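Local coordinates for uncharacterized protein (Bacillus cereus, PDB 5F2H) that is of unknown function but, as an alpha/beta-hydrolase-fold protein of the phospholipase/carboxylesterase kind, probably acts as a hydrolase, at residues L235-I238 / D239-N242; L244-V247 / L248-K251. All coordinates share one frame; numbering follows the deposited sequence.

Contact 1: residues L235-I238 / D239-N242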
ATOM      1  N   LEU B 235      -2.647 -23.921  23.842  1.00 65.83           N
ATOM      2  CA  LEU B 235      -3.850 -24.530  23.327  1.00 67.15           C
ATOM      3  C   LEU B 235      -4.141 -25.823  24.059  1.00 71.95           C
ATOM      4  O   LEU B 235      -3.876 -26.903  23.521  1.00 73.33           O
ATOM      5  CB  LEU B 235      -3.591 -24.813  21.855  1.00 67.14           C
ATOM      6  CG  LEU B 235      -3.172 -23.531  21.126  1.00 63.06           C
ATOM      7  CD1 LEU B 235      -2.516 -23.784  19.770  1.00 62.78           C
ATOM      8  CD2 LEU B 235      -4.358 -22.583  21.025  1.00 62.26           C
ATOM      9  N   PRO B 236      -4.770 -25.718  25.248  1.00 74.01           N
ATOM     10  CA  PRO B 236      -5.097 -26.851  26.118  1.00 77.39           C
ATOM     11  C   PRO B 236      -6.280 -27.754  25.705  1.00 83.85           C
ATOM     12  O   PRO B 236      -6.395 -28.872  26.213  1.00 88.17           O
ATOM     13  CB  PRO B 236      -5.407 -26.162  27.448  1.00 75.71           C
ATOM     14  CG  PRO B 236      -5.976 -24.837  27.055  1.00 73.17           C
ATOM     15  CD  PRO B 236      -5.468 -24.494  25.683  1.00 70.00           C
ATOM     16  N   GLU B 237      -7.149 -27.282  24.819  1.00 87.57           N
ATOM     17  CA  GLU B 237      -8.308 -28.062  24.381  1.00 93.33           C
ATOM     18  C   GLU B 237      -8.187 -28.308  22.896  1.00 94.27           C
ATOM     19  O   GLU B 237      -9.182 -28.262  22.178  1.00 88.39           O
ATOM     20  CB  GLU B 237      -9.575 -27.236  24.590  1.00 94.98           C
ATOM     21  CG  GLU B 237      -9.830 -26.796  26.022  1.00101.02           C
ATOM     22  CD  GLU B 237     -10.769 -25.593  26.106  1.00106.85           C
ATOM     23  OE1 GLU B 237     -10.727 -24.743  25.188  1.00107.63           O
ATOM     24  OE2 GLU B 237     -11.481 -25.440  27.124  1.00107.39           O
ATOM     25  N   ILE B 238      -6.971 -28.552  22.425  1.00 99.42           N
ATOM     26  CA  ILE B 238      -6.761 -28.751  20.996  1.00104.06           C
ATOM     27  C   ILE B 238      -7.576 -29.920  20.440  1.00104.51           C
ATOM     28  O   ILE B 238      -8.010 -29.863  19.285  1.00105.73           O
ATOM     29  CB  ILE B 238      -5.263 -28.891  20.630  1.00108.53           C
ATOM     30  CG1 ILE B 238      -5.069 -28.753  19.123  1.00105.45           C
ATOM     31  CG2 ILE B 238      -4.690 -30.199  21.163  1.00117.37           C
ATOM     32  CD1 ILE B 238      -5.558 -27.426  18.593  1.00104.20           C
ATOM     33  N   ASP B 239      -7.766 -30.976  21.234  1.00105.22           N
ATOM     34  CA  ASP B 239      -8.562 -32.117  20.775  1.00107.76           C
ATOM     35  C   ASP B 239     -10.038 -31.735  20.684  1.00106.85           C
ATOM     36  O   ASP B 239     -10.703 -32.064  19.698  1.00106.18           O
ATOM     37  CB  ASP B 239      -8.381 -33.357  21.658  1.00109.64           C
ATOM     38  CG  ASP B 239      -7.002 -33.983  21.526  1.00111.36           C
ATOM     39  OD1 ASP B 239      -6.171 -33.477  20.731  1.00114.87           O
ATOM     40  OD2 ASP B 239      -6.758 -35.005  22.205  1.00106.71           O
ATOM     41  N   GLU B 240     -10.521 -30.975  21.667  1.00105.99           N
ATOM     42  CA  GLU B 240     -11.919 -30.540  21.690  1.00108.36           C
ATOM     43  C   GLU B 240     -12.300 -29.668  20.493  1.00106.71           C
ATOM     44  O   GLU B 240     -13.473 -29.589  20.137  1.00109.52           O
ATOM     45  CB  GLU B 240     -12.210 -29.776  22.976  1.00109.94           C
ATOM     46  CG  GLU B 240     -11.983 -30.635  24.213  1.00116.43           C
ATOM     47  CD  GLU B 240     -11.980 -29.862  25.519  1.00119.51           C
ATOM     48  OE1 GLU B 240     -12.361 -28.667  25.523  1.00119.55           O
ATOM     49  OE2 GLU B 240     -11.595 -30.466  26.548  1.00121.27           O
ATOM     50  N   TRP B 241     -11.318 -29.009  19.879  1.00107.54           N
ATOM     51  CA  TRP B 241     -11.598 -28.153  18.728  1.00107.06           C
ATOM     52  C   TRP B 241     -11.378 -28.823  17.375  1.00111.72           C
ATOM     53  O   TRP B 241     -11.318 -28.138  16.355  1.00111.30           O
ATOM     54  CB  TRP B 241     -10.819 -26.829  18.766  1.00 99.49           C
ATOM     55  CG  TRP B 241     -11.072 -25.970  19.987  1.00 98.09           C
ATOM     56  CD1 TRP B 241     -12.240 -25.878  20.700  1.00 99.27           C
ATOM     57  CD2 TRP B 241     -10.286 -24.844  20.398  1.00 95.85           C
ATOM     58  NE1 TRP B 241     -12.141 -24.901  21.661  1.00 93.77           N
ATOM     59  CE2 TRP B 241     -10.961 -24.232  21.482  1.00 93.86           C
ATOM     60  CE3 TRP B 241      -9.035 -24.337  20.007  1.00 92.73           C
ATOM     61  CZ2 TRP B 241     -10.422 -23.146  22.184  1.00 90.42           C
ATOM     62  CZ3 TRP B 241      -8.506 -23.258  20.702  1.00 87.44           C
ATOM     63  CH2 TRP B 241      -9.199 -22.676  21.779  1.00 87.40           C
ATOM     64  N   ASN B 242     -11.316 -30.153  17.360  1.00118.03           N
ATOM     65  CA  ASN B 242     -11.117 -30.898  16.120  1.00123.90           C
ATOM     66  C   ASN B 242     -12.128 -30.529  15.021  1.00126.31           C
ATOM     67  O   ASN B 242     -11.734 -30.347  13.867  1.00121.88           O
ATOM     68  CB  ASN B 242     -11.157 -32.417  16.384  1.00130.67           C
ATOM     69  CG  ASN B 242     -10.883 -33.243  15.131  1.00132.12           C
ATOM     70  OD1 ASN B 242     -10.024 -32.889  14.314  1.00125.13           O
ATOM     71  ND2 ASN B 242     -11.537 -34.396  15.026  1.00135.48           N
TER
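E237 and W241, four residues apart in the loop 235-242, meet through both the backbone and the side chain of the glutamate. The stretch consists of two type I beta turns in succession, L235 to I238 and D239 to N242, the second closed by a bond from the backbone N of N242 to O of D239. The backbone N of W241 makes a weak hydrogen bond to O of E237 (3.2 Å) and another, also weak, to O of I238 (3.5 Å), so the two turns are only loosely stitched together. The same O of E237 lies over one face of the indole, 3.7 Å above its plane and offset toward the rim. With CG beside its backbone N (chi1 -59°) and the chain extended beyond it, E237 carries OE1 to 3.4 Å from CZ2 of W241; its carboxylate is turned 72° from the ring plane. From the other turn, OE1 of E240 lies against CB and CG of E237, 3.2 Å from CG. The two carboxylate planes are 41° apart, with OE1 of E240 3.7 Å from OE2 of E237. Two like charges this close would be expected to disfavour each other, although R212 offers E237 a long, weak ion pair. I238 directs its CB away from the second turn, and its CG2 still comes within 3.6 Å of OD1 of D239. The loop joins strand 227-231 to the short helix 247-250. Helix 209-219 receives W241 on R212 and L215, while helix 267-279 receives I238 on Q272 and F273; L235 reaches both, through L215 and F273.

Contact 2: residues L244-V247 / L248-K251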
ATOM      1  N   LEU B 244     -14.098 -27.713  14.753  1.00109.48           N
ATOM      2  CA  LEU B 244     -13.909 -26.317  14.395  1.00101.56           C
ATOM      3  C   LEU B 244     -12.674 -26.017  13.555  1.00101.76           C
ATOM      4  O   LEU B 244     -12.674 -25.058  12.782  1.00 98.35           O
ATOM      5  CB  LEU B 244     -13.927 -25.473  15.661  1.00 93.20           C
ATOM      6  CG  LEU B 244     -15.321 -25.300  16.234  1.00 93.19           C
ATOM      7  CD1 LEU B 244     -15.313 -24.765  17.649  1.00 90.77           C
ATOM      8  CD2 LEU B 244     -16.154 -24.394  15.339  1.00 92.55           C
ATOM      9  N   LEU B 245     -11.637 -26.834  13.691  1.00102.94           N
ATOM     10  CA  LEU B 245     -10.415 -26.641  12.906  1.00102.18           C
ATOM     11  C   LEU B 245     -10.668 -26.798  11.398  1.00104.79           C
ATOM     12  O   LEU B 245      -9.829 -26.442  10.592  1.00 98.35           O
ATOM     13  CB  LEU B 245      -9.295 -27.570  13.399  1.00103.08           C
ATOM     14  CG  LEU B 245      -8.736 -27.239  14.797  1.00100.29           C
ATOM     15  CD1 LEU B 245      -7.842 -28.344  15.347  1.00102.63           C
ATOM     16  CD2 LEU B 245      -8.011 -25.902  14.800  1.00 96.71           C
ATOM     17  N   GLU B 246     -11.814 -27.363  11.029  1.00115.15           N
ATOM     18  CA  GLU B 246     -12.184 -27.525   9.624  1.00122.69           C
ATOM     19  C   GLU B 246     -12.178 -26.163   8.945  1.00117.19           C
ATOM     20  O   GLU B 246     -11.727 -26.019   7.816  1.00116.37           O
ATOM     21  CB  GLU B 246     -13.594 -28.111   9.515  1.00130.54           C
ATOM     22  CG  GLU B 246     -14.148 -28.175   8.093  1.00138.05           C
ATOM     23  CD  GLU B 246     -15.560 -28.742   8.031  1.00148.82           C
ATOM     24  OE1 GLU B 246     -15.992 -29.400   9.005  1.00152.83           O
ATOM     25  OE2 GLU B 246     -16.235 -28.556   6.993  1.00149.16           O
ATOM     26  N   VAL B 247     -12.687 -25.171   9.663  1.00113.18           N
ATOM     27  CA  VAL B 247     -12.775 -23.809   9.168  1.00108.59           C
ATOM     28  C   VAL B 247     -11.490 -23.355   8.477  1.00107.59           C
ATOM     29  O   VAL B 247     -11.524 -22.543   7.558  1.00105.68           O
ATOM     30  CB  VAL B 247     -13.149 -22.829  10.303  1.00103.72           C
ATOM     31  CG1 VAL B 247     -13.152 -21.394   9.801  1.00102.65           C
ATOM     32  CG2 VAL B 247     -14.512 -23.178  10.888  1.00106.83           C
ATOM     33  N   LEU B 248     -10.357 -23.896   8.896  1.00112.56           N
ATOM     34  CA  LEU B 248      -9.077 -23.516   8.301  1.00114.68           C
ATOM     35  C   LEU B 248      -8.849 -24.035   6.869  1.00117.20           C
ATOM     36  O   LEU B 248      -8.086 -23.445   6.107  1.00116.09           O
ATOM     37  CB  LEU B 248      -7.938 -23.993   9.200  1.00115.19           C
ATOM     38  CG  LEU B 248      -7.955 -23.484  10.648  1.00114.27           C
ATOM     39  CD1 LEU B 248      -6.828 -24.137  11.432  1.00114.12           C
ATOM     40  CD2 LEU B 248      -7.861 -21.969  10.721  1.00116.61           C
ATOM     41  N   GLN B 249      -9.517 -25.125   6.505  1.00116.90           N
ATOM     42  CA  GLN B 249      -9.363 -25.720   5.171  1.00120.40           C
ATOM     43  C   GLN B 249     -10.448 -25.314   4.189  1.00125.12           C
ATOM     44  O   GLN B 249     -10.317 -25.583   2.999  1.00131.04           O
ATOM     45  CB  GLN B 249      -9.274 -27.254   5.262  1.00122.05           C
ATOM     46  CG  GLN B 249     -10.429 -27.927   5.992  1.00121.85           C
ATOM     47  CD  GLN B 249     -10.203 -29.410   6.193  1.00122.15           C
ATOM     48  OE1 GLN B 249      -9.358 -30.012   5.532  1.00125.11           O
ATOM     49  NE2 GLN B 249     -10.965 -30.010   7.103  1.00122.69           N
ATOM     50  N   ASP B 250     -11.499 -24.650   4.668  1.00125.95           N
ATOM     51  CA  ASP B 250     -12.596 -24.227   3.784  1.00127.77           C
ATOM     52  C   ASP B 250     -12.464 -22.736   3.440  1.00123.25           C
ATOM     53  O   ASP B 250     -13.190 -22.247   2.583  1.00128.34           O
ATOM     54  CB  ASP B 250     -13.998 -24.628   4.326  1.00128.44           C
ATOM     55  CG  ASP B 250     -14.295 -24.057   5.694  1.00127.65           C
ATOM     56  OD1 ASP B 250     -13.435 -23.352   6.234  1.00143.98           O
ATOM     57  OD2 ASP B 250     -15.378 -24.311   6.247  1.00125.79           O
ATOM     58  N   LYS B 251     -11.517 -22.032   4.072  1.00116.86           N
ATOM     59  CA  LYS B 251     -11.298 -20.599   3.793  1.00116.73           C
ATOM     60  C   LYS B 251      -9.867 -20.271   3.337  1.00115.10           C
ATOM     61  O   LYS B 251      -9.523 -19.107   3.110  1.00111.91           O
ATOM     62  CB  LYS B 251     -11.697 -19.705   4.974  1.00114.59           C
ATOM     63  CG  LYS B 251     -13.168 -19.789   5.361  1.00116.55           C
ATOM     64  CD  LYS B 251     -14.108 -19.518   4.190  1.00119.52           C
ATOM     65  CE  LYS B 251     -13.900 -18.172   3.509  1.00118.45           C
ATOM     66  NZ  LYS B 251     -14.181 -17.001   4.377  1.00117.31           N
TER
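L248 N bonds to O of L245 (3.1 Å) and Q249 N to O of E246 (2.7 Å), two i+3 to i bonds that form a short helical turn, which becomes the weakly bonded helix 247-250 leading to strand 254-260 of the alpha/beta-hydrolase sheet. Residues 244-246 already have helical backbone angles, without the regular bonds of a helix. An i+4 bond from D250 N to O of E246 is weak, which leaves the shorter spacing to carry the turn. Of the side chains, L245 and L248 form the buried side. They lie side by side and point the same way, with CD2 of L245 4.0 Å from CD1 of L248. CB of L248 also packs 3.4 Å from O of L245, the carbonyl that its own backbone N holds. Both leucines rest on L219 of helix 209-219; on helix 267-279, L245 meets F273 and V276, and L248 meets L277. V247, partly exposed, also touches L219. The polar residues occupy the solvent side, where E246, in an extended conformation, brings OE2 to 4.4 Å from OD2 of D250, two like charges that would be expected to repel mildly, if both are ionised. D250 has its CG between the backbone N and the carbonyl carbon (chi1 59°), a rotamer that folds the carboxylate back over the preceding turn and leaves OD2 of D250 3.9 Å from CA of V247.

In the fold
Contacts 1 and 2 follow one another along the connection between strands 227-231 and 254-260, and their centres are about 14 Å apart. Each is partly buried, and each lies against the same two helices, 209-219 and 267-279, with L235 and L245 both meeting F273. They touch directly where CD1 of I238 approaches CD1 of L245 (4.1 Å), so the apolar side of the loop continues into the residues that lead to helix 247-250. Their chemistry differs: contact 1 joins two beta turns through weak backbone bonds and a carbonyl over an indole, whereas contact 2 relies on firmer helical bonds and a leucine pair. Acidic side chains gather on the outer side of both.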